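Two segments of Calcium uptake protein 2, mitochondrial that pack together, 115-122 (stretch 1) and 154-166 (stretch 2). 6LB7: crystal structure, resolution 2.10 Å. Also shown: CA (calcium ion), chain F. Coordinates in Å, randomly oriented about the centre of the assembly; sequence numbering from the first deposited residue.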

# COMPACT_ATOMS: atom_id res chain seq x y z
N MET B 115 -15.72 -15.84 11.96
CA MET B 115 -15.03 -17.02 12.40
C MET B 115 -14.44 -17.68 11.17
O MET B 115 -15.07 -17.73 10.11
N ILE B 116 -13.23 -18.18 11.29
CA ILE B 116 -12.63 -18.91 10.19
C ILE B 116 -12.87 -20.38 10.42
O ILE B 116 -12.60 -20.92 11.50
N GLU B 117 -13.41 -21.04 9.41
CA GLU B 117 -13.65 -22.47 9.51
C GLU B 117 -12.65 -23.21 8.64
O GLU B 117 -12.06 -22.64 7.71
N LYS B 118 -12.44 -24.49 8.98
CA LYS B 118 -11.46 -25.28 8.25
C LYS B 118 -11.65 -25.14 6.75
O LYS B 118 -10.67 -25.01 6.00
N ARG B 119 -12.91 -25.10 6.29
CA ARG B 119 -13.20 -24.99 4.86
C ARG B 119 -12.69 -23.68 4.28
O ARG B 119 -12.22 -23.64 3.14
N GLU B 120 -12.76 -22.60 5.06
CA GLU B 120 -12.24 -21.32 4.60
C GLU B 120 -10.71 -21.31 4.60
O GLU B 120 -10.09 -20.72 3.71
N PHE B 121 -10.09 -21.93 5.60
CA PHE B 121 -8.63 -22.01 5.61
C PHE B 121 -8.12 -22.83 4.44
O PHE B 121 -7.05 -22.57 3.91
N PHE B 122 -8.92 -23.82 4.02
CA PHE B 122 -8.54 -24.69 2.92
C PHE B 122 -8.44 -23.95 1.60
O PHE B 122 -7.84 -24.46 0.65
N ILE B 154 -2.13 -34.72 5.14
CA ILE B 154 -3.29 -33.89 4.82
C ILE B 154 -3.73 -33.09 6.06
O ILE B 154 -4.04 -31.90 5.96
N ASN B 155 -3.71 -33.72 7.23
CA ASN B 155 -3.95 -33.03 8.50
C ASN B 155 -2.62 -32.49 9.03
O ASN B 155 -1.58 -33.11 8.85
N THR B 156 -2.66 -31.31 9.66
CA THR B 156 -1.43 -30.59 10.01
C THR B 156 -1.55 -29.95 11.39
O THR B 156 -2.64 -29.81 11.94
N THR B 157 -0.40 -29.53 11.92
CA THR B 157 -0.35 -28.85 13.22
C THR B 157 -1.28 -27.64 13.27
O THR B 157 -2.06 -27.50 14.22
N LEU B 158 -1.21 -26.75 12.27
CA LEU B 158 -2.07 -25.57 12.29
C LEU B 158 -3.55 -25.95 12.19
O LEU B 158 -4.40 -25.37 12.88
N GLN B 159 -3.89 -26.90 11.33
CA GLN B 159 -5.30 -27.26 11.23
C GLN B 159 -5.81 -27.86 12.54
O GLN B 159 -6.95 -27.61 12.95
N MET B 160 -4.96 -28.63 13.23
CA MET B 160 -5.30 -29.12 14.57
C MET B 160 -5.51 -27.98 15.56
O MET B 160 -6.52 -27.93 16.27
N ARG B 161 -4.52 -27.08 15.64
CA ARG B 161 -4.59 -25.98 16.59
C ARG B 161 -5.81 -25.10 16.34
O ARG B 161 -6.48 -24.67 17.29
N PHE B 162 -6.15 -24.87 15.08
CA PHE B 162 -7.23 -23.94 14.74
C PHE B 162 -8.59 -24.62 14.73
O PHE B 162 -9.58 -24.02 15.16
N PHE B 163 -8.68 -25.86 14.24
CA PHE B 163 -9.97 -26.46 13.95
C PHE B 163 -10.24 -27.84 14.56
O PHE B 163 -11.32 -28.39 14.33
N GLY B 164 -9.32 -28.41 15.34
CA GLY B 164 -9.48 -29.78 15.80
C GLY B 164 -9.36 -30.77 14.66
O GLY B 164 -9.18 -30.41 13.50
N LYS B 165 -9.48 -32.06 15.01
CA LYS B 165 -9.09 -33.06 14.01
C LYS B 165 -10.13 -33.21 12.91
O LYS B 165 -9.77 -33.35 11.73
N ARG B 166 -11.42 -33.07 13.19
CA ARG B 166 -12.42 -33.15 12.13
C ARG B 166 -12.95 -31.78 11.70
O ARG B 166 -13.99 -31.71 11.05

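The centre of this contact is aromatic, and it rests on a knob-into-hole arrangement between two helices running at 146° to each other. Phe121, chi1 t, points its CA-to-CB bond toward stretch 2 and sits among Leu158, Gln159, Phe162 and Phe163. Phe162, chi1 m, turns its edge to the Phe121 face, the planes at 82° and CE2 4.4 Å from Phe121 CZ; Leu158 CD1 lies equally far from that CZ. Phe163, also m, meets Phe121 obliquely, its CZ 3.5 Å from Phe121 CB.

Phe163 is the second organising ring. Lys118 CA lies 3.7 Å from the centroid of the Phe163 ring, almost on the ring normal, so the start of a helix, backbone included, covers one aromatic face. At the edge of the Phe163 ring, Ile116 O approaches Phe163 CE2 to 3.4 Å, while Ile116 CG2, on an m,t side chain, packs 4.0 Å from Phe163 CZ.

Gln159 (m,t) carries the contact from apolar to polar. Its CG touches Phe121 CD2 at 4.4 Å, and its NE2 donates to Ile154 O (2.9 Å) and Thr156 OG1 (3.3 Å), bonds within stretch 2 that hold the amide in place. The same Thr156 OG1 caps the helix by accepting from Gln159 N at 3.3 Å.

No direct hydrogen bond crosses the interface; water does the polar joining. Water 1 donates to Lys118 O (3.0 Å) and Gln159 OE1 (2.9 Å). Lys118, all t, extends its chain past Gln159, with CE 3.3 Å from OE1, and its NZ donates to water 2 at 2.9 Å, which in turn donates to Asn155 OD1 (2.9 Å) and Gly164 O (2.6 Å).

Beyond the contact, Met115 O (2.3 Å) and Glu120 OE1 and OE2 (both 2.4 Å) bind the calcium ion CA. Glu120 OE1 also accepts from Glu117 N at 2.9 Å, tying the metal site to the helix start.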

# COMPACT_ATOMS: atom_id res chain seq x y z
CB MET B 115 -15.97 -18.01 13.11
CG MET B 115 -16.76 -17.42 14.23
SD MET B 115 -18.30 -18.24 14.58
CE MET B 115 -17.88 -19.85 14.35
CB ILE B 116 -11.14 -18.60 10.06
CG1 ILE B 116 -10.95 -17.15 9.62
CG2 ILE B 116 -10.52 -19.59 9.07
CD1 ILE B 116 -9.50 -16.72 9.66
CB GLU B 117 -15.10 -22.77 9.12
CG GLU B 117 -16.02 -21.81 9.84
CD GLU B 117 -17.46 -22.28 9.95
OE1 GLU B 117 -17.74 -23.47 9.67
OE2 GLU B 117 -18.31 -21.45 10.32
CB LYS B 118 -11.55 -26.75 8.67
CG LYS B 118 -10.43 -27.63 8.09
CD LYS B 118 -10.42 -29.01 8.73
CE LYS B 118 -9.32 -29.88 8.12
NZ LYS B 118 -9.18 -31.20 8.81
CB ARG B 119 -14.71 -25.12 4.63
CG ARG B 119 -15.22 -24.41 3.38
CD ARG B 119 -16.76 -24.40 3.29
NE ARG B 119 -17.38 -23.85 4.49
CZ ARG B 119 -17.88 -24.58 5.48
NH1 ARG B 119 -17.83 -25.90 5.41
NH2 ARG B 119 -18.41 -24.00 6.54
CB GLU B 120 -12.77 -20.20 5.48
CG GLU B 120 -14.29 -20.00 5.29
CD GLU B 120 -14.85 -19.02 6.30
OE1 GLU B 120 -14.46 -19.11 7.48
OE2 GLU B 120 -15.67 -18.17 5.90
CB PHE B 121 -8.16 -22.60 6.94
CG PHE B 121 -6.70 -22.41 7.23
CD1 PHE B 121 -6.20 -21.14 7.50
CD2 PHE B 121 -5.83 -23.50 7.26
CE1 PHE B 121 -4.85 -20.96 7.79
CE2 PHE B 121 -4.48 -23.32 7.55
CZ PHE B 121 -3.99 -22.05 7.82
CB PHE B 122 -9.55 -25.85 2.82
CG PHE B 122 -9.13 -26.93 1.87
CD1 PHE B 122 -8.14 -27.83 2.22
CD2 PHE B 122 -9.72 -27.03 0.62
CE1 PHE B 122 -7.74 -28.82 1.34
CE2 PHE B 122 -9.32 -28.02 -0.27
CZ PHE B 122 -8.33 -28.92 0.09
CB ILE B 154 -4.45 -34.75 4.23
CG1 ILE B 154 -5.59 -33.88 3.71
CG2 ILE B 154 -4.97 -35.79 5.23
CD1 ILE B 154 -6.79 -34.71 3.26
CB ASN B 155 -4.59 -34.00 9.49
CG ASN B 155 -5.35 -33.30 10.57
OD1 ASN B 155 -5.87 -32.26 10.39
ND2 ASN B 155 -5.43 -33.88 11.70
CB THR B 156 -1.10 -29.47 9.00
OG1 THR B 156 -2.11 -28.45 9.09
CG2 THR B 156 -1.01 -30.02 7.58
CB THR B 157 1.09 -28.41 13.53
OG1 THR B 157 1.95 -29.56 13.52
CG2 THR B 157 1.16 -27.74 14.89
CB LEU B 158 -1.70 -24.60 11.16
CG LEU B 158 -0.41 -23.79 11.28
CD1 LEU B 158 -0.39 -22.68 10.25
CD2 LEU B 158 -0.22 -23.21 12.71
CB GLN B 159 -5.51 -28.22 10.06
CG GLN B 159 -5.24 -27.59 8.72
CD GLN B 159 -5.57 -28.51 7.58
OE1 GLN B 159 -6.63 -28.39 6.97
NE2 GLN B 159 -4.67 -29.44 7.28
CB MET B 160 -4.18 -30.02 15.10
CG MET B 160 -3.95 -31.27 14.30
SD MET B 160 -5.22 -32.47 14.73
CE MET B 160 -5.45 -32.10 16.46
CB ARG B 161 -3.30 -25.17 16.49
CG ARG B 161 -3.31 -23.80 17.05
CD ARG B 161 -3.40 -23.76 18.52
NE ARG B 161 -2.53 -22.92 19.06
CZ ARG B 161 -2.84 -21.94 19.67
NH1 ARG B 161 -4.01 -21.67 19.83
NH2 ARG B 161 -1.99 -21.23 20.12
CB PHE B 162 -6.96 -23.29 13.37
CG PHE B 162 -5.74 -22.37 13.35
CD1 PHE B 162 -5.28 -21.77 14.52
CD2 PHE B 162 -5.07 -22.11 12.16
CE1 PHE B 162 -4.16 -20.94 14.51
CE2 PHE B 162 -3.95 -21.26 12.13
CZ PHE B 162 -3.49 -20.68 13.31
CB PHE B 163 -10.17 -26.55 12.43
CG PHE B 163 -9.73 -25.32 11.68
CD1 PHE B 163 -8.71 -25.38 10.75
CD2 PHE B 163 -10.31 -24.09 11.95
CE1 PHE B 163 -8.29 -24.23 10.07
CE2 PHE B 163 -9.89 -22.93 11.28
CZ PHE B 163 -8.88 -23.01 10.34
CB LYS B 165 -8.83 -34.40 14.69
CG LYS B 165 -7.64 -34.40 15.53
CD LYS B 165 -7.65 -33.40 16.61
CE LYS B 165 -8.91 -33.28 17.19
NZ LYS B 165 -9.05 -32.18 18.10
CB ARG B 166 -13.60 -34.02 12.58
CG ARG B 166 -13.29 -35.18 13.36
CD ARG B 166 -13.53 -36.41 12.65
NE ARG B 166 -12.85 -37.31 13.06
CZ ARG B 166 -12.42 -38.05 12.43
NH1 ARG B 166 -12.60 -38.00 11.35
NH2 ARG B 166 -11.80 -38.85 12.86
CA CA F . -16.30 -17.81 8.19
O HOH W 1 -7.78 -25.85 6.13
O HOH W 2 -7.85 -30.33 11.24
O HOH W 3 -17.60 -20.08 8.27